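Local coordinates for protein 378aa long hypothetical citrate synthase (PDB 1VGM) that is a hypothetical citrate synthase, a mostly helical protein of the citrate synthase family, at residues 230-243 against 288-300. Residues are numbered along the deposited sequence; the frame is centred on the assembly and turned at random.
Sequences FVEIGSVENADKWF and KYYEIAERIEKLG
Asp-240 OD2 receives NE of Arg-295 at 2.8 Å while its OD1 receives NH2, a side-on, two-pronged salt bridge in which each carboxylate oxygen offers its syn lone pair. The two flat groups lie only 10° from coplanar, and both bonds are almost straight. A bend at chi2 (57°) brings the arginine chain across the aspartate at about a right angle, with CG against Ala-239 CB, and Leu-299 CD2 rests on one face of the guanidinium.

Nearer the start of 288-300, Lys-288 NZ donates a hydrogen bond to Gly-234 O, a carbonyl just past the end of helix 222-233. Between the two polar bonds, Ile-292 presses CG1 and CD1 on the backbone around Ser-235, CG1 coming 3.4 Å from Val-236 N, and turns CG2 to Ile-233. Ile-296 fits as a knob among Ile-233, Ala-239, Trp-242 and Phe-243. Two rings receive CH-pi contacts: Ala-293 CB lies over a face of Phe-230, and Leu-299 CB sits 3.6 Å from the ring centroid of Phe-243, nearly on its normal. Phe-315 meets Phe-230 edge to face from helix 314-323.

Helix 284-304 thus bridges two successive helices and their connecting turn through an apolar core, with one salt bridge and one lysine-to-carbonyl hydrogen bond adding directional polar links to a largely apolar interface.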
loop_
_atom_site.group_PDB
_atom_site.type_symbol
_atom_site.label_atom_id
_atom_site.label_comp_id
_atom_site.label_asym_id
_atom_site.label_seq_id
_atom_site.Cartn_x
_atom_site.Cartn_y
_atom_site.Cartn_z
ATOM N N PHE A 230 -15.534 27.098 -5.452
ATOM C CA PHE A 230 -15.653 28.464 -4.956
ATOM C C PHE A 230 -14.650 29.403 -5.623
ATOM O O PHE A 230 -14.984 30.536 -5.957
ATOM C CB PHE A 230 -15.455 28.489 -3.439
ATOM C CG PHE A 230 -16.244 27.434 -2.712
ATOM C CD1 PHE A 230 -15.718 26.805 -1.592
ATOM C CD2 PHE A 230 -17.511 27.060 -3.160
ATOM C CE1 PHE A 230 -16.433 25.805 -0.937
ATOM C CE2 PHE A 230 -18.233 26.062 -2.510
ATOM C CZ PHE A 230 -17.694 25.438 -1.395
ATOM N N VAL A 231 -13.423 28.931 -5.812
ATOM C CA VAL A 231 -12.410 29.703 -6.521
ATOM C C VAL A 231 -12.892 30.048 -7.930
ATOM O O VAL A 231 -12.739 31.175 -8.396
ATOM C CB VAL A 231 -11.092 28.917 -6.631
ATOM C CG1 VAL A 231 -10.082 29.707 -7.453
ATOM C CG2 VAL A 231 -10.539 28.626 -5.244
ATOM N N GLU A 232 -13.488 29.072 -8.602
ATOM C CA GLU A 232 -13.998 29.293 -9.947
ATOM C C GLU A 232 -15.188 30.264 -9.962
ATOM O O GLU A 232 -15.293 31.116 -10.844
ATOM C CB GLU A 232 -14.402 27.957 -10.570
ATOM C CG GLU A 232 -14.851 28.060 -12.019
ATOM C CD GLU A 232 -14.944 26.700 -12.693
ATOM O OE1 GLU A 232 -13.911 26.223 -13.211
ATOM O OE2 GLU A 232 -16.043 26.106 -12.699
ATOM N N ILE A 233 -16.082 30.133 -8.985
ATOM C CA ILE A 233 -17.198 31.061 -8.869
ATOM C C ILE A 233 -16.725 32.505 -8.725
ATOM O O ILE A 233 -17.286 33.405 -9.349
ATOM C CB ILE A 233 -18.099 30.699 -7.677
ATOM C CG1 ILE A 233 -18.777 29.359 -7.953
ATOM C CG2 ILE A 233 -19.155 31.777 -7.459
ATOM C CD1 ILE A 233 -19.125 28.581 -6.712
ATOM N N GLY A 234 -15.698 32.722 -7.909
ATOM C CA GLY A 234 -14.994 33.991 -7.935
ATOM C C GLY A 234 -15.550 35.007 -6.956
ATOM O O GLY A 234 -14.807 35.618 -6.192
ATOM N N SER A 235 -16.865 35.185 -6.978
ATOM C CA SER A 235 -17.525 36.127 -6.086
ATOM C C SER A 235 -18.936 35.656 -5.785
ATOM O O SER A 235 -19.515 34.889 -6.548
ATOM C CB SER A 235 -17.586 37.511 -6.731
ATOM O OG SER A 235 -17.748 38.510 -5.742
ATOM N N VAL A 236 -19.488 36.132 -4.676
ATOM C CA VAL A 236 -20.818 35.726 -4.240
ATOM C C VAL A 236 -21.875 36.101 -5.275
ATOM O O VAL A 236 -22.862 35.382 -5.460
ATOM C CB VAL A 236 -21.181 36.385 -2.897
ATOM C CG1 VAL A 236 -22.257 35.565 -2.198
ATOM C CG2 VAL A 236 -19.944 36.493 -2.023
ATOM N N GLU A 237 -21.664 37.229 -5.948
ATOM C CA GLU A 237 -22.578 37.679 -6.990
ATOM C C GLU A 237 -22.667 36.689 -8.147
ATOM O O GLU A 237 -23.669 36.658 -8.860
ATOM C CB GLU A 237 -22.153 39.053 -7.523
ATOM C CG GLU A 237 -22.242 40.188 -6.486
ATOM C CD GLU A 237 -21.155 40.106 -5.409
ATOM O OE1 GLU A 237 -20.027 39.665 -5.726
ATOM O OE2 GLU A 237 -21.427 40.488 -4.247
ATOM N N ASN A 238 -21.627 35.880 -8.338
ATOM C CA ASN A 238 -21.594 34.959 -9.476
ATOM C C ASN A 238 -22.166 33.582 -9.145
ATOM O O ASN A 238 -22.242 32.720 -10.021
ATOM C CB ASN A 238 -20.162 34.790 -10.000
ATOM C CG ASN A 238 -19.464 36.114 -10.223
ATOM O OD1 ASN A 238 -20.066 37.068 -10.715
ATOM N ND2 ASN A 238 -18.181 36.180 -9.864
ATOM N N ALA A 239 -22.565 33.370 -7.893
ATOM C CA ALA A 239 -22.881 32.019 -7.417
ATOM C C ALA A 239 -24.111 31.410 -8.103
ATOM O O ALA A 239 -24.098 30.241 -8.502
ATOM C CB ALA A 239 -23.079 32.027 -5.888
ATOM N N ASP A 240 -25.174 32.197 -8.237
ATOM C CA ASP A 240 -26.413 31.696 -8.827
ATOM C C ASP A 240 -26.227 31.325 -10.292
ATOM O O ASP A 240 -26.680 30.273 -10.735
ATOM C CB ASP A 240 -27.529 32.739 -8.704
ATOM C CG ASP A 240 -28.003 32.918 -7.274
ATOM O OD1 ASP A 240 -29.201 33.203 -7.080
ATOM O OD2 ASP A 240 -27.180 32.772 -6.343
ATOM N N LYS A 241 -25.565 32.194 -11.043
ATOM C CA LYS A 241 -25.251 31.909 -12.436
ATOM C C LYS A 241 -24.490 30.584 -12.577
ATOM O O LYS A 241 -24.834 29.750 -13.419
ATOM C CB LYS A 241 -24.426 33.060 -13.014
ATOM C CG LYS A 241 -23.903 32.833 -14.422
ATOM C CD LYS A 241 -23.032 34.002 -14.870
ATOM C CE LYS A 241 -22.809 33.994 -16.377
ATOM N NZ LYS A 241 -22.358 35.334 -16.871
ATOM N N TRP A 242 -23.461 30.401 -11.751
ATOM C CA TRP A 242 -22.593 29.222 -11.815
ATOM C C TRP A 242 -23.378 27.944 -11.520
ATOM O O TRP A 242 -23.264 26.948 -12.231
ATOM C CB TRP A 242 -21.448 29.365 -10.804
ATOM C CG TRP A 242 -20.470 28.232 -10.812
ATOM C CD1 TRP A 242 -19.308 28.158 -11.525
ATOM C CD2 TRP A 242 -20.550 27.022 -10.043
ATOM N NE1 TRP A 242 -18.658 26.976 -11.245
ATOM C CE2 TRP A 242 -19.399 26.261 -10.340
ATOM C CE3 TRP A 242 -21.473 26.516 -9.118
ATOM C CZ2 TRP A 242 -19.143 25.018 -9.746
ATOM C CZ3 TRP A 242 -21.218 25.276 -8.525
ATOM C CH2 TRP A 242 -20.061 24.545 -8.845
ATOM N N PHE A 243 -24.175 27.987 -10.460
ATOM C CA PHE A 243 -24.967 26.835 -10.047
ATOM C C PHE A 243 -25.911 26.375 -11.153
ATOM O O PHE A 243 -26.009 25.179 -11.435
ATOM C CB PHE A 243 -25.772 27.191 -8.791
ATOM C CG PHE A 243 -26.427 26.015 -8.140
ATOM C CD1 PHE A 243 -27.691 25.595 -8.540
ATOM C CD2 PHE A 243 -25.791 25.331 -7.109
ATOM C CE1 PHE A 243 -28.305 24.501 -7.928
ATOM C CE2 PHE A 243 -26.397 24.234 -6.491
ATOM C CZ PHE A 243 -27.654 23.823 -6.895
ATOM N N LYS A 288 -14.859 36.039 1.581
ATOM C CA LYS A 288 -15.223 35.941 0.177
ATOM C C LYS A 288 -15.677 34.523 -0.138
ATOM O O LYS A 288 -16.755 34.319 -0.686
ATOM C CB LYS A 288 -14.033 36.316 -0.714
ATOM C CG LYS A 288 -14.342 36.284 -2.210
ATOM C CD LYS A 288 -13.304 37.062 -3.028
ATOM C CE LYS A 288 -12.069 36.225 -3.358
ATOM N NZ LYS A 288 -12.367 35.145 -4.347
ATOM N N TYR A 289 -14.854 33.540 0.213
ATOM C CA TYR A 289 -15.145 32.173 -0.173
ATOM C C TYR A 289 -16.242 31.586 0.699
ATOM O O TYR A 289 -17.084 30.820 0.223
ATOM C CB TYR A 289 -13.877 31.320 -0.096
ATOM C CG TYR A 289 -12.900 31.657 -1.194
ATOM C CD1 TYR A 289 -11.573 31.974 -0.900
ATOM C CD2 TYR A 289 -13.314 31.704 -2.529
ATOM C CE1 TYR A 289 -10.688 32.333 -1.902
ATOM C CE2 TYR A 289 -12.437 32.062 -3.539
ATOM C CZ TYR A 289 -11.125 32.378 -3.220
ATOM O OH TYR A 289 -10.256 32.750 -4.219
ATOM N N TYR A 290 -16.245 31.966 1.972
ATOM C CA TYR A 290 -17.302 31.540 2.879
ATOM C C TYR A 290 -18.664 31.937 2.324
ATOM O O TYR A 290 -19.588 31.122 2.286
ATOM C CB TYR A 290 -17.109 32.171 4.260
ATOM C CG TYR A 290 -18.144 31.723 5.263
ATOM C CD1 TYR A 290 -18.205 30.395 5.680
ATOM C CD2 TYR A 290 -19.076 32.622 5.785
ATOM C CE1 TYR A 290 -19.164 29.973 6.590
ATOM C CE2 TYR A 290 -20.043 32.209 6.699
ATOM C CZ TYR A 290 -20.080 30.881 7.093
ATOM O OH TYR A 290 -21.042 30.454 7.978
ATOM N N GLU A 291 -18.792 33.186 1.892
ATOM C CA GLU A 291 -20.092 33.695 1.480
ATOM C C GLU A 291 -20.554 33.026 0.189
ATOM O O GLU A 291 -21.734 32.697 0.034
ATOM C CB GLU A 291 -20.037 35.211 1.287
ATOM C CG GLU A 291 -20.003 35.999 2.583
ATOM C CD GLU A 291 -20.147 37.493 2.355
ATOM O OE1 GLU A 291 -19.726 37.977 1.284
ATOM O OE2 GLU A 291 -20.679 38.181 3.249
ATOM N N ILE A 292 -19.617 32.821 -0.730
ATOM C CA ILE A 292 -19.858 31.993 -1.899
ATOM C C ILE A 292 -20.340 30.600 -1.491
ATOM O O ILE A 292 -21.380 30.143 -1.954
ATOM C CB ILE A 292 -18.572 31.879 -2.753
ATOM C CG1 ILE A 292 -18.310 33.208 -3.457
ATOM C CG2 ILE A 292 -18.706 30.766 -3.781
ATOM C CD1 ILE A 292 -16.936 33.298 -4.094
ATOM N N ALA A 293 -19.591 29.939 -0.610
ATOM C CA ALA A 293 -19.947 28.602 -0.139
ATOM C C ALA A 293 -21.328 28.550 0.515
ATOM O O ALA A 293 -22.079 27.596 0.298
ATOM C CB ALA A 293 -18.889 28.094 0.842
ATOM N N GLU A 294 -21.655 29.569 1.311
ATOM C CA GLU A 294 -22.986 29.696 1.922
ATOM C C GLU A 294 -24.105 29.692 0.894
ATOM O O GLU A 294 -25.124 29.026 1.072
ATOM C CB GLU A 294 -23.104 31.005 2.699
ATOM C CG GLU A 294 -22.389 31.059 4.022
ATOM C CD GLU A 294 -22.789 32.292 4.806
ATOM O OE1 GLU A 294 -23.631 32.168 5.716
ATOM O OE2 GLU A 294 -22.271 33.387 4.502
ATOM N N ARG A 295 -23.927 30.475 -0.164
ATOM C CA ARG A 295 -24.975 30.625 -1.160
ATOM C C ARG A 295 -25.120 29.321 -1.914
ATOM O O ARG A 295 -26.226 28.884 -2.208
ATOM C CB ARG A 295 -24.638 31.755 -2.141
ATOM C CG ARG A 295 -25.680 31.963 -3.247
ATOM C CD ARG A 295 -27.067 32.241 -2.665
ATOM N NE ARG A 295 -28.067 32.506 -3.698
ATOM C CZ ARG A 295 -29.369 32.659 -3.466
ATOM N NH1 ARG A 295 -29.841 32.593 -2.225
ATOM N NH2 ARG A 295 -30.205 32.874 -4.475
ATOM N N ILE A 296 -23.993 28.698 -2.227
ATOM C CA ILE A 296 -24.018 27.423 -2.930
ATOM C C ILE A 296 -24.682 26.361 -2.059
ATOM O O ILE A 296 -25.419 25.506 -2.556
ATOM C CB ILE A 296 -22.589 26.954 -3.295
ATOM C CG1 ILE A 296 -21.960 27.918 -4.310
ATOM C CG2 ILE A 296 -22.638 25.534 -3.848
ATOM C CD1 ILE A 296 -22.744 28.037 -5.604
ATOM N N GLU A 297 -24.422 26.418 -0.757
ATOM C CA GLU A 297 -25.035 25.475 0.168
ATOM C C GLU A 297 -26.558 25.612 0.134
ATOM O O GLU A 297 -27.269 24.613 0.082
ATOM C CB GLU A 297 -24.532 25.702 1.597
ATOM C CG GLU A 297 -25.160 24.750 2.611
ATOM C CD GLU A 297 -24.983 25.213 4.038
ATOM O OE1 GLU A 297 -24.044 25.991 4.295
ATOM O OE2 GLU A 297 -25.778 24.796 4.903
ATOM N N LYS A 298 -27.047 26.850 0.160
ATOM C CA LYS A 298 -28.487 27.102 0.077
ATOM C C LYS A 298 -29.116 26.566 -1.217
ATOM O O LYS A 298 -30.100 25.828 -1.177
ATOM C CB LYS A 298 -28.772 28.602 0.203
ATOM C CG LYS A 298 -30.248 28.944 0.354
ATOM C CD LYS A 298 -30.869 28.221 1.549
ATOM C CE LYS A 298 -30.183 28.582 2.870
ATOM N NZ LYS A 298 -30.929 29.629 3.640
ATOM N N LEU A 299 -28.549 26.932 -2.361
ATOM C CA LEU A 299 -29.042 26.421 -3.635
ATOM C C LEU A 299 -28.960 24.900 -3.647
ATOM O O LEU A 299 -29.893 24.220 -4.087
ATOM C CB LEU A 299 -28.225 27.002 -4.790
ATOM C CG LEU A 299 -28.243 28.534 -4.833
ATOM C CD1 LEU A 299 -27.224 29.038 -5.853
ATOM C CD2 LEU A 299 -29.654 29.023 -5.173
ATOM N N GLY A 300 -27.841 24.381 -3.144
ATOM C CA GLY A 300 -27.637 22.946 -3.056
ATOM C C GLY A 300 -28.709 22.214 -2.271
ATOM O O GLY A 300 -29.257 21.213 -2.736
HETATM O O HOH W 1 -11.331 32.877 -7.236
#